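Local coordinates for protein tryptophanyl-tRNA synthetase (Thermus thermophilus, PDB 2EL7) that probably attaches tryptophan to its cognate tRNA, using ATP, as a homodimeric aminoacyl-tRNA synthetase, at residues A[135-139]-A[140-144]; A[145-149]-A[150-154]; A[155-158]-A[159-163]. All blocks are in the same frame, centred on the assembly; numbering follows the deposited sequence.

Contact 1: A[135-139]-A[140-144]; sequences ADILI and YKADT
Asp136 and Tyr140, one helical turn apart, run alongside each other in one direction, their carboxylate and ring planes 50° apart. Direct touch is modest, with Asp136 OD1 3.8 Å from Tyr140 CE1, and a water does the joining. It lies in the ring plane at the edge, 2.7 Å from Tyr140 OH, and donates to Asp136 OD1 at 2.5 Å. The first torsion of Tyr140 sets the ring alongside Asp136: CG stands anti to the carbonyl carbon (chi1 -58°), beside its own backbone N. The Ile139 CG2 methyl lies over one face of the ring.

The chain turns here through a Schellman motif that ends helix 124-139. Ala142 N reaches Ile137 O at 3.2 Å, nearly along the C=O axis. The shorter bond of the motif runs from Lys141 N to Leu138 O, 2.9 Å, the donor standing well above the carbonyl plane. Lys141, with its positive phi of 52°, is the C-prime residue. The turn lays Ala142 CB 3.7 Å from Ile137 O and 4.4 Å from Ile137 CG2.

Farther out, the Tyr140 ring meets Phe82 edge-to-face and packs on Ala310 and Ala314 of helix 296-324. The same helix binds two of the turn's polar groups: Thr317 OG1 hydrogen-bonds Ile139 O, and Glu320 forms a salt bridge with Lys141 NZ. A third, Tyr140 O, is hydrogen-bonded to Arg3 NH2. Asp136, which is predicted to bind the substrate L-tryptophan, also touches Gln84 and His90.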
ATOM      1  N   ALA A 135       7.498   4.965   4.495  1.00 30.18           N
ATOM      2  CA  ALA A 135       8.087   4.164   3.422  1.00 22.63           C
ATOM      3  C   ALA A 135       8.764   5.065   2.409  1.00 18.44           C
ATOM      4  O   ALA A 135       9.746   4.702   1.801  1.00 25.39           O
ATOM      5  CB  ALA A 135       7.022   3.347   2.758  1.00 29.36           C
ATOM      6  N   ASP A 136       8.215   6.252   2.228  1.00 27.71           N
ATOM      7  CA  ASP A 136       8.781   7.216   1.298  1.00 30.51           C
ATOM      8  C   ASP A 136      10.149   7.638   1.862  1.00 25.03           C
ATOM      9  O   ASP A 136      11.130   7.715   1.136  1.00 32.70           O
ATOM     10  CB  ASP A 136       7.824   8.414   1.186  1.00 30.08           C
ATOM     11  CG  ASP A 136       7.662   8.926  -0.242  1.00 41.37           C
ATOM     12  OD1 ASP A 136       8.067   8.224  -1.204  1.00 28.31           O
ATOM     13  OD2 ASP A 136       7.108  10.049  -0.385  1.00 34.70           O
ATOM     14  N   ILE A 137      10.203   7.888   3.165  1.00 21.52           N
ATOM     15  CA  ILE A 137      11.435   8.295   3.821  1.00 28.14           C
ATOM     16  C   ILE A 137      12.488   7.174   3.834  1.00 29.43           C
ATOM     17  O   ILE A 137      13.647   7.392   3.451  1.00 21.28           O
ATOM     18  CB  ILE A 137      11.177   8.753   5.295  1.00 26.94           C
ATOM     19  CG1 ILE A 137      10.340  10.035   5.314  1.00 19.21           C
ATOM     20  CG2 ILE A 137      12.503   8.976   6.019  1.00 16.84           C
ATOM     21  CD1 ILE A 137      10.034  10.548   6.704  1.00 16.53           C
ATOM     22  N   LEU A 138      12.085   5.972   4.236  1.00 23.18           N
ATOM     23  CA  LEU A 138      13.045   4.891   4.300  1.00 26.02           C
ATOM     24  C   LEU A 138      13.423   4.184   2.983  1.00 28.99           C
ATOM     25  O   LEU A 138      14.530   3.622   2.869  1.00 24.31           O
ATOM     26  CB  LEU A 138      12.593   3.891   5.359  1.00 22.28           C
ATOM     27  CG  LEU A 138      12.344   4.580   6.714  1.00 30.60           C
ATOM     28  CD1 LEU A 138      11.813   3.564   7.745  1.00 24.44           C
ATOM     29  CD2 LEU A 138      13.625   5.253   7.206  1.00 16.58           C
ATOM     30  N   ILE A 139      12.541   4.206   1.983  1.00 28.46           N
ATOM     31  CA  ILE A 139      12.869   3.544   0.711  1.00 23.86           C
ATOM     32  C   ILE A 139      14.128   4.178   0.088  1.00 26.80           C
ATOM     33  O   ILE A 139      14.851   3.526  -0.685  1.00 26.36           O
ATOM     34  CB  ILE A 139      11.736   3.679  -0.309  1.00 23.59           C
ATOM     35  CG1 ILE A 139      11.930   2.676  -1.439  1.00 20.31           C
ATOM     36  CG2 ILE A 139      11.755   5.086  -0.944  1.00 17.71           C
ATOM     37  CD1 ILE A 139      11.243   1.392  -1.233  1.00 27.73           C
ATOM     38  N   TYR A 140      14.369   5.449   0.430  1.00 17.06           N
ATOM     39  CA  TYR A 140      15.495   6.226  -0.080  1.00 16.96           C
ATOM     40  C   TYR A 140      16.597   6.368   0.968  1.00 26.16           C
ATOM     41  O   TYR A 140      17.587   7.092   0.753  1.00 27.51           O
ATOM     42  CB  TYR A 140      15.035   7.635  -0.506  1.00 13.23           C
ATOM     43  CG  TYR A 140      13.946   7.655  -1.563  1.00 16.81           C
ATOM     44  CD1 TYR A 140      12.706   8.258  -1.313  1.00 17.79           C
ATOM     45  CD2 TYR A 140      14.130   7.014  -2.781  1.00 11.47           C
ATOM     46  CE1 TYR A 140      11.681   8.198  -2.251  1.00 14.25           C
ATOM     47  CE2 TYR A 140      13.129   6.948  -3.711  1.00 19.61           C
ATOM     48  CZ  TYR A 140      11.897   7.527  -3.448  1.00 18.56           C
ATOM     49  OH  TYR A 140      10.869   7.315  -4.348  1.00 16.54           O
ATOM     50  N   LYS A 141      16.412   5.683   2.099  1.00 27.63           N
ATOM     51  CA  LYS A 141      17.371   5.716   3.195  1.00 26.32           C
ATOM     52  C   LYS A 141      17.716   7.140   3.592  1.00 24.21           C
ATOM     53  O   LYS A 141      18.860   7.422   3.918  1.00 27.56           O
ATOM     54  CB  LYS A 141      18.664   4.989   2.807  1.00 25.87           C
ATOM     55  CG  LYS A 141      18.845   3.585   3.393  1.00 33.61           C
ATOM     56  CD  LYS A 141      18.161   2.515   2.574  1.00 32.68           C
ATOM     57  CE  LYS A 141      18.396   1.095   3.124  1.00 37.74           C
ATOM     58  NZ  LYS A 141      19.725   0.492   2.823  1.00 28.78           N
ATOM     59  N   ALA A 142      16.751   8.043   3.543  1.00 21.45           N
ATOM     60  CA  ALA A 142      17.013   9.430   3.946  1.00 26.32           C
ATOM     61  C   ALA A 142      17.191   9.447   5.461  1.00 19.05           C
ATOM     62  O   ALA A 142      16.470   8.766   6.169  1.00 28.49           O
ATOM     63  CB  ALA A 142      15.830  10.373   3.548  1.00 19.35           C
ATOM     64  N   ASP A 143      18.128  10.237   5.963  1.00 23.64           N
ATOM     65  CA  ASP A 143      18.348  10.297   7.408  1.00 26.20           C
ATOM     66  C   ASP A 143      17.882  11.622   7.998  1.00 24.89           C
ATOM     67  O   ASP A 143      17.908  11.815   9.207  1.00 32.24           O
ATOM     68  CB  ASP A 143      19.837  10.071   7.732  1.00 18.65           C
ATOM     69  CG  ASP A 143      20.731  11.153   7.148  1.00 22.62           C
ATOM     70  OD1 ASP A 143      21.631  10.841   6.350  1.00 32.89           O
ATOM     71  OD2 ASP A 143      20.534  12.330   7.482  1.00 26.48           O
ATOM     72  N   THR A 144      17.448  12.544   7.152  1.00 25.97           N
ATOM     73  CA  THR A 144      16.992  13.825   7.654  1.00 22.59           C
ATOM     74  C   THR A 144      15.750  14.253   6.903  1.00 27.58           C
ATOM     75  O   THR A 144      15.624  14.049   5.688  1.00 33.97           O
ATOM     76  CB  THR A 144      18.082  14.887   7.504  1.00 32.26           C
ATOM     77  OG1 THR A 144      19.271  14.430   8.165  1.00 40.56           O
ATOM     78  CG2 THR A 144      17.644  16.213   8.132  1.00 28.52           C
TER
HETATM   79  O   HOH W   1       8.332   8.026  -3.708  1.00 35.58           O

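Contact 2: A[145-149]-A[150-154]; sequences VPVGE and DQVQH
Val147 and His154 reach toward each other across the turn, Val147 CG1 coming to 3.9 Å from His154 CE1. The first torsion of Val147 (chi1 -64°) puts CG1 beside its backbone N, where it meets the imidazole. CG2 of Val147, set between N and the carbonyl carbon, lies 4.3 Å from Val152 CG2; the branch point Val147 CB is 4.1 Å from Gln151 CB, so one valine touches three residues of the following segment. The imidazole is tethered in turn by a weak bond, His154 ND1 giving its N-H to Gln151 O at 2.7 Å with a bent angle of 116°.

Residues 147-152 connect strand 144-146 to helix 153-169, the first half of the crossover in a beta-alpha-beta unit completed by strand 177-179. Gly148, Glu149 and Asp150 are predicted to bind ATP. Here the backbone makes a beta turn close to type I, closed by Gln151 N on Gly148 O at 3.1 Å; the donor stands above the carbonyl plane and the N-H points only roughly at the oxygen (137°). The Gln151 chain, extended beyond CG, runs back beside Gly148, its OE1 3.7 Å from Gly148 N. Val152 CG2 lies 3.7 Å from Glu149 O. Glu149 is exposed and poorly ordered, and its long, weak ion pair to Arg186 is correspondingly uncertain, while His154 rests on Gln133 of helix 124-139 and on Met109.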
ATOM      1  N   VAL A 145      14.822  14.850   7.626  1.00 25.46           N
ATOM      2  CA  VAL A 145      13.596  15.272   7.009  1.00 23.88           C
ATOM      3  C   VAL A 145      13.169  16.614   7.551  1.00 24.05           C
ATOM      4  O   VAL A 145      12.879  16.732   8.729  1.00 40.75           O
ATOM      5  CB  VAL A 145      12.477  14.257   7.272  1.00 20.77           C
ATOM      6  CG1 VAL A 145      11.206  14.677   6.509  1.00 27.98           C
ATOM      7  CG2 VAL A 145      12.910  12.857   6.838  1.00 19.52           C
ATOM      8  N   PRO A 146      13.140  17.653   6.705  1.00 28.15           N
ATOM      9  CA  PRO A 146      12.718  18.967   7.196  1.00 32.46           C
ATOM     10  C   PRO A 146      11.216  18.987   7.387  1.00 32.91           C
ATOM     11  O   PRO A 146      10.476  18.574   6.503  1.00 35.60           O
ATOM     12  CB  PRO A 146      13.177  19.915   6.100  1.00 35.08           C
ATOM     13  CG  PRO A 146      13.085  19.079   4.876  1.00 39.48           C
ATOM     14  CD  PRO A 146      13.642  17.743   5.322  1.00 30.74           C
ATOM     15  N   VAL A 147      10.775  19.449   8.554  1.00 36.00           N
ATOM     16  CA  VAL A 147       9.349  19.511   8.883  1.00 35.10           C
ATOM     17  C   VAL A 147       9.021  20.663   9.852  1.00 39.13           C
ATOM     18  O   VAL A 147       9.901  21.154  10.572  1.00 35.37           O
ATOM     19  CB  VAL A 147       8.885  18.207   9.568  1.00 32.73           C
ATOM     20  CG1 VAL A 147       9.027  17.018   8.622  1.00 25.65           C
ATOM     21  CG2 VAL A 147       9.705  17.993  10.834  1.00 30.51           C
ATOM     22  N   GLY A 148       7.749  21.073   9.868  1.00 38.48           N
ATOM     23  CA  GLY A 148       7.299  22.119  10.770  1.00 35.33           C
ATOM     24  C   GLY A 148       7.257  21.525  12.163  1.00 37.18           C
ATOM     25  O   GLY A 148       7.262  20.309  12.308  1.00 45.92           O
ATOM     26  N   GLU A 149       7.209  22.351  13.196  1.00 46.27           N
ATOM     27  CA  GLU A 149       7.198  21.811  14.553  1.00 50.84           C
ATOM     28  C   GLU A 149       6.007  20.906  14.880  1.00 51.00           C
ATOM     29  O   GLU A 149       6.102  20.024  15.726  1.00 54.12           O
ATOM     30  CB  GLU A 149       7.303  22.947  15.582  1.00 59.76           C
ATOM     31  CG  GLU A 149       6.617  24.248  15.176  1.00 75.46           C
ATOM     32  CD  GLU A 149       6.678  25.310  16.275  1.00 83.92           C
ATOM     33  OE1 GLU A 149       6.275  26.471  16.017  1.00 87.70           O
ATOM     34  OE2 GLU A 149       7.125  24.979  17.400  1.00 86.12           O
ATOM     35  N   ASP A 150       4.888  21.102  14.203  1.00 49.62           N
ATOM     36  CA  ASP A 150       3.726  20.274  14.474  1.00 53.44           C
ATOM     37  C   ASP A 150       3.657  19.072  13.543  1.00 54.32           C
ATOM     38  O   ASP A 150       2.569  18.577  13.254  1.00 63.45           O
ATOM     39  CB  ASP A 150       2.443  21.104  14.343  1.00 55.64           C
ATOM     40  CG  ASP A 150       2.353  21.837  13.008  1.00 62.25           C
ATOM     41  OD1 ASP A 150       1.295  22.455  12.737  1.00 68.58           O
ATOM     42  OD2 ASP A 150       3.340  21.798  12.233  1.00 60.14           O
ATOM     43  N   GLN A 151       4.804  18.600  13.064  1.00 46.99           N
ATOM     44  CA  GLN A 151       4.804  17.448  12.160  1.00 49.43           C
ATOM     45  C   GLN A 151       5.927  16.493  12.449  1.00 44.33           C
ATOM     46  O   GLN A 151       6.353  15.729  11.588  1.00 44.91           O
ATOM     47  CB  GLN A 151       4.912  17.901  10.721  1.00 43.66           C
ATOM     48  CG  GLN A 151       3.891  18.924  10.388  1.00 57.41           C
ATOM     49  CD  GLN A 151       3.781  19.116   8.926  1.00 49.62           C
ATOM     50  OE1 GLN A 151       4.746  19.513   8.270  1.00 51.49           O
ATOM     51  NE2 GLN A 151       2.600  18.819   8.381  1.00 56.25           N
ATOM     52  N   VAL A 152       6.397  16.554  13.681  1.00 41.56           N
ATOM     53  CA  VAL A 152       7.466  15.717  14.141  1.00 37.19           C
ATOM     54  C   VAL A 152       6.976  14.281  14.380  1.00 38.59           C
ATOM     55  O   VAL A 152       7.714  13.325  14.124  1.00 31.67           O
ATOM     56  CB  VAL A 152       8.060  16.339  15.424  1.00 36.36           C
ATOM     57  CG1 VAL A 152       9.026  15.380  16.103  1.00 46.85           C
ATOM     58  CG2 VAL A 152       8.787  17.612  15.053  1.00 34.19           C
ATOM     59  N   GLN A 153       5.728  14.131  14.840  1.00 39.44           N
ATOM     60  CA  GLN A 153       5.154  12.808  15.121  1.00 34.37           C
ATOM     61  C   GLN A 153       5.395  11.743  14.058  1.00 34.69           C
ATOM     62  O   GLN A 153       5.738  10.603  14.394  1.00 28.20           O
ATOM     63  CB  GLN A 153       3.643  12.897  15.381  1.00 33.11           C
ATOM     64  CG  GLN A 153       3.277  12.965  16.845  1.00 33.23           C
ATOM     65  CD  GLN A 153       1.914  12.358  17.168  1.00 41.99           C
ATOM     66  OE1 GLN A 153       0.894  12.726  16.581  1.00 44.80           O
ATOM     67  NE2 GLN A 153       1.896  11.425  18.114  1.00 38.62           N
ATOM     68  N   HIS A 154       5.230  12.087  12.781  1.00 31.26           N
ATOM     69  CA  HIS A 154       5.444  11.071  11.764  1.00 26.60           C
ATOM     70  C   HIS A 154       6.925  10.729  11.592  1.00 24.68           C
ATOM     71  O   HIS A 154       7.261   9.663  11.081  1.00 31.41           O
ATOM     72  CB  HIS A 154       4.764  11.445  10.421  1.00 30.83           C
ATOM     73  CG  HIS A 154       5.520  12.426   9.571  1.00 26.44           C
ATOM     74  ND1 HIS A 154       5.545  13.784   9.828  1.00 31.20           N
ATOM     75  CD2 HIS A 154       6.189  12.255   8.407  1.00 19.56           C
ATOM     76  CE1 HIS A 154       6.187  14.405   8.850  1.00 21.74           C
ATOM     77  NE2 HIS A 154       6.586  13.497   7.976  1.00 24.65           N
TER

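Contact 3: A[155-158]-A[159-163]; sequences IELT and REIAR
The Arg159 guanidinium lies with one face over the backbone of the preceding turn: Ile155 O is 4.2 Å and Glu156 CA 4.0 Å above its plane, both off centre. This is i to i+4 and i to i+3 packing within helix 153-169, the crossover helix of the beta-alpha-beta unit made with strands 144-146 and 177-179. Arg163 repeats the pattern one turn on, its guanidinium face lying over Arg159 O and Glu160 CA while its NH1 forms a salt bridge with Glu175.

The Arg159 chain bends at chi3 (-68°), which folds the flat group back along the helix. Its NH1 lies alongside Glu156 CG (3.1 Å, a tight approach) and its NH2 is 3.6 Å from Ile155 CG2. The charges of the pair stay apart, Glu156 OE1 being 4.2 Å from Arg159 NH1, too far for a salt bridge, and the two flat groups are turned 66° against each other. NH2 hydrogen-bonds Pro176 O, tying the helix to the residue just before strand 177-179. A leucine in place of Arg159 would probably leave Pro176 O without this donor and Glu156 without its nearby positive charge.

On another side of the helix, Leu157 and Ile161 meet at a slant, Leu157 CG 4.0 Å from Ile161 CD1, near helix 103-107. Thr158 faces helix 124-139, its OG1 bonded to His154 O, the carbonyl one turn back. The next carbonyl along that strip, Thr158 O, takes the N-H of Ala162 at 2.9 Å, with Ala162 CB 3.5 Å from Thr158 O.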
ATOM      1  N   ILE A 155       7.825  11.605  12.013  1.00 21.43           N
ATOM      2  CA  ILE A 155       9.225  11.223  11.914  1.00 25.94           C
ATOM      3  C   ILE A 155       9.487  10.236  13.054  1.00 24.20           C
ATOM      4  O   ILE A 155      10.262   9.300  12.892  1.00 31.02           O
ATOM      5  CB  ILE A 155      10.216  12.418  12.009  1.00 19.31           C
ATOM      6  CG1 ILE A 155      10.303  13.190  10.687  1.00 36.96           C
ATOM      7  CG2 ILE A 155      11.615  11.894  12.122  1.00 24.41           C
ATOM      8  CD1 ILE A 155       9.056  13.292   9.866  1.00 34.97           C
ATOM      9  N   GLU A 156       8.845  10.431  14.204  1.00 29.77           N
ATOM     10  CA  GLU A 156       9.019   9.494  15.317  1.00 34.42           C
ATOM     11  C   GLU A 156       8.451   8.114  14.955  1.00 32.45           C
ATOM     12  O   GLU A 156       9.031   7.087  15.311  1.00 29.41           O
ATOM     13  CB  GLU A 156       8.357  10.031  16.596  1.00 37.74           C
ATOM     14  CG  GLU A 156       9.163  11.179  17.229  1.00 72.60           C
ATOM     15  CD  GLU A 156       8.383  12.035  18.261  1.00 87.68           C
ATOM     16  OE1 GLU A 156       9.011  12.968  18.835  1.00 85.20           O
ATOM     17  OE2 GLU A 156       7.164  11.786  18.496  1.00 84.62           O
ATOM     18  N   LEU A 157       7.330   8.082  14.238  1.00 27.28           N
ATOM     19  CA  LEU A 157       6.749   6.808  13.836  1.00 17.73           C
ATOM     20  C   LEU A 157       7.739   6.100  12.934  1.00 19.86           C
ATOM     21  O   LEU A 157       7.968   4.896  13.070  1.00 27.63           O
ATOM     22  CB  LEU A 157       5.431   7.019  13.077  1.00 29.17           C
ATOM     23  CG  LEU A 157       4.776   5.747  12.510  1.00 31.02           C
ATOM     24  CD1 LEU A 157       4.218   4.916  13.655  1.00 18.76           C
ATOM     25  CD2 LEU A 157       3.681   6.095  11.505  1.00 28.41           C
ATOM     26  N   THR A 158       8.331   6.850  12.012  1.00 20.92           N
ATOM     27  CA  THR A 158       9.301   6.307  11.068  1.00 15.81           C
ATOM     28  C   THR A 158      10.502   5.668  11.766  1.00 27.77           C
ATOM     29  O   THR A 158      10.946   4.575  11.357  1.00 27.76           O
ATOM     30  CB  THR A 158       9.777   7.407  10.107  1.00 21.85           C
ATOM     31  OG1 THR A 158       8.628   8.008   9.494  1.00 24.56           O
ATOM     32  CG2 THR A 158      10.682   6.843   9.001  1.00 21.59           C
ATOM     33  N   ARG A 159      11.027   6.308  12.816  1.00 16.05           N
ATOM     34  CA  ARG A 159      12.177   5.735  13.528  1.00 23.20           C
ATOM     35  C   ARG A 159      11.729   4.467  14.247  1.00 23.73           C
ATOM     36  O   ARG A 159      12.437   3.468  14.251  1.00 33.89           O
ATOM     37  CB  ARG A 159      12.793   6.709  14.557  1.00 15.39           C
ATOM     38  CG  ARG A 159      13.417   7.981  13.988  1.00 30.63           C
ATOM     39  CD  ARG A 159      14.281   8.708  15.044  1.00 42.23           C
ATOM     40  NE  ARG A 159      13.476   9.261  16.120  1.00 36.97           N
ATOM     41  CZ  ARG A 159      13.029  10.511  16.160  1.00 50.10           C
ATOM     42  NH1 ARG A 159      12.286  10.914  17.188  1.00 58.30           N
ATOM     43  NH2 ARG A 159      13.344  11.370  15.193  1.00 53.05           N
ATOM     44  N   GLU A 160      10.552   4.498  14.852  1.00 25.09           N
ATOM     45  CA  GLU A 160      10.058   3.317  15.536  1.00 33.87           C
ATOM     46  C   GLU A 160       9.992   2.139  14.568  1.00 29.52           C
ATOM     47  O   GLU A 160      10.395   1.038  14.915  1.00 32.92           O
ATOM     48  CB  GLU A 160       8.676   3.590  16.167  1.00 35.98           C
ATOM     49  CG  GLU A 160       8.765   4.185  17.593  1.00 47.93           C
ATOM     50  CD  GLU A 160       7.450   4.785  18.100  1.00 52.25           C
ATOM     51  OE1 GLU A 160       7.469   5.491  19.137  1.00 63.05           O
ATOM     52  OE2 GLU A 160       6.397   4.561  17.466  1.00 63.04           O
ATOM     53  N   ILE A 161       9.495   2.389  13.357  1.00 25.39           N
ATOM     54  CA  ILE A 161       9.369   1.367  12.328  1.00 23.91           C
ATOM     55  C   ILE A 161      10.740   0.888  11.866  1.00 28.54           C
ATOM     56  O   ILE A 161      10.935  -0.291  11.598  1.00 31.02           O
ATOM     57  CB  ILE A 161       8.542   1.905  11.093  1.00 30.33           C
ATOM     58  CG1 ILE A 161       7.069   2.085  11.493  1.00 24.15           C
ATOM     59  CG2 ILE A 161       8.630   0.943   9.913  1.00 23.37           C
ATOM     60  CD1 ILE A 161       6.230   2.689  10.434  1.00 13.88           C
ATOM     61  N   ALA A 162      11.700   1.797  11.789  1.00 23.97           N
ATOM     62  CA  ALA A 162      13.027   1.416  11.365  1.00 19.91           C
ATOM     63  C   ALA A 162      13.639   0.485  12.398  1.00 28.54           C
ATOM     64  O   ALA A 162      14.213  -0.558  12.055  1.00 31.51           O
ATOM     65  CB  ALA A 162      13.886   2.642  11.185  1.00 20.36           C
ATOM     66  N   ARG A 163      13.519   0.859  13.668  1.00 26.49           N
ATOM     67  CA  ARG A 163      14.061   0.035  14.733  1.00 23.19           C
ATOM     68  C   ARG A 163      13.412  -1.333  14.723  1.00 22.58           C
ATOM     69  O   ARG A 163      14.109  -2.348  14.815  1.00 27.06           O
ATOM     70  CB  ARG A 163      13.864   0.693  16.102  1.00 22.93           C
ATOM     71  CG  ARG A 163      14.717   1.946  16.307  1.00 31.65           C
ATOM     72  CD  ARG A 163      14.882   2.273  17.784  1.00 30.56           C
ATOM     73  NE  ARG A 163      13.632   2.675  18.389  1.00 34.38           N
ATOM     74  CZ  ARG A 163      13.154   3.911  18.331  1.00 42.19           C
ATOM     75  NH1 ARG A 163      13.846   4.848  17.697  1.00 35.16           N
ATOM     76  NH2 ARG A 163      11.981   4.205  18.892  1.00 39.02           N
TER

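The three contacts follow in series, and their apolar side chains meet. Contact 1 packs on contact 3, bringing helix 124-139 against helix 153-169, with Leu138 CG 3.6 Å from Thr158 CG2. Ile137 CD1 of contact 1 lies 3.7 Å from Val145 CG2 of contact 2, and Ile155 CD1 of contact 3 reaches Val147 CG1 of contact 2 at 3.9 Å. Two contacts hold predicted substrate-binding residues: Asp136 (L-tryptophan) in contact 1, Gly148, Glu149 and Asp150 (ATP) in contact 2. Contact 3 holds none; its Thr158 side chain is about 8 Å from that of Asp136, and a phosphate, probably from the crystallisation liquor, lies about 3 Å from the Glu160 side chain.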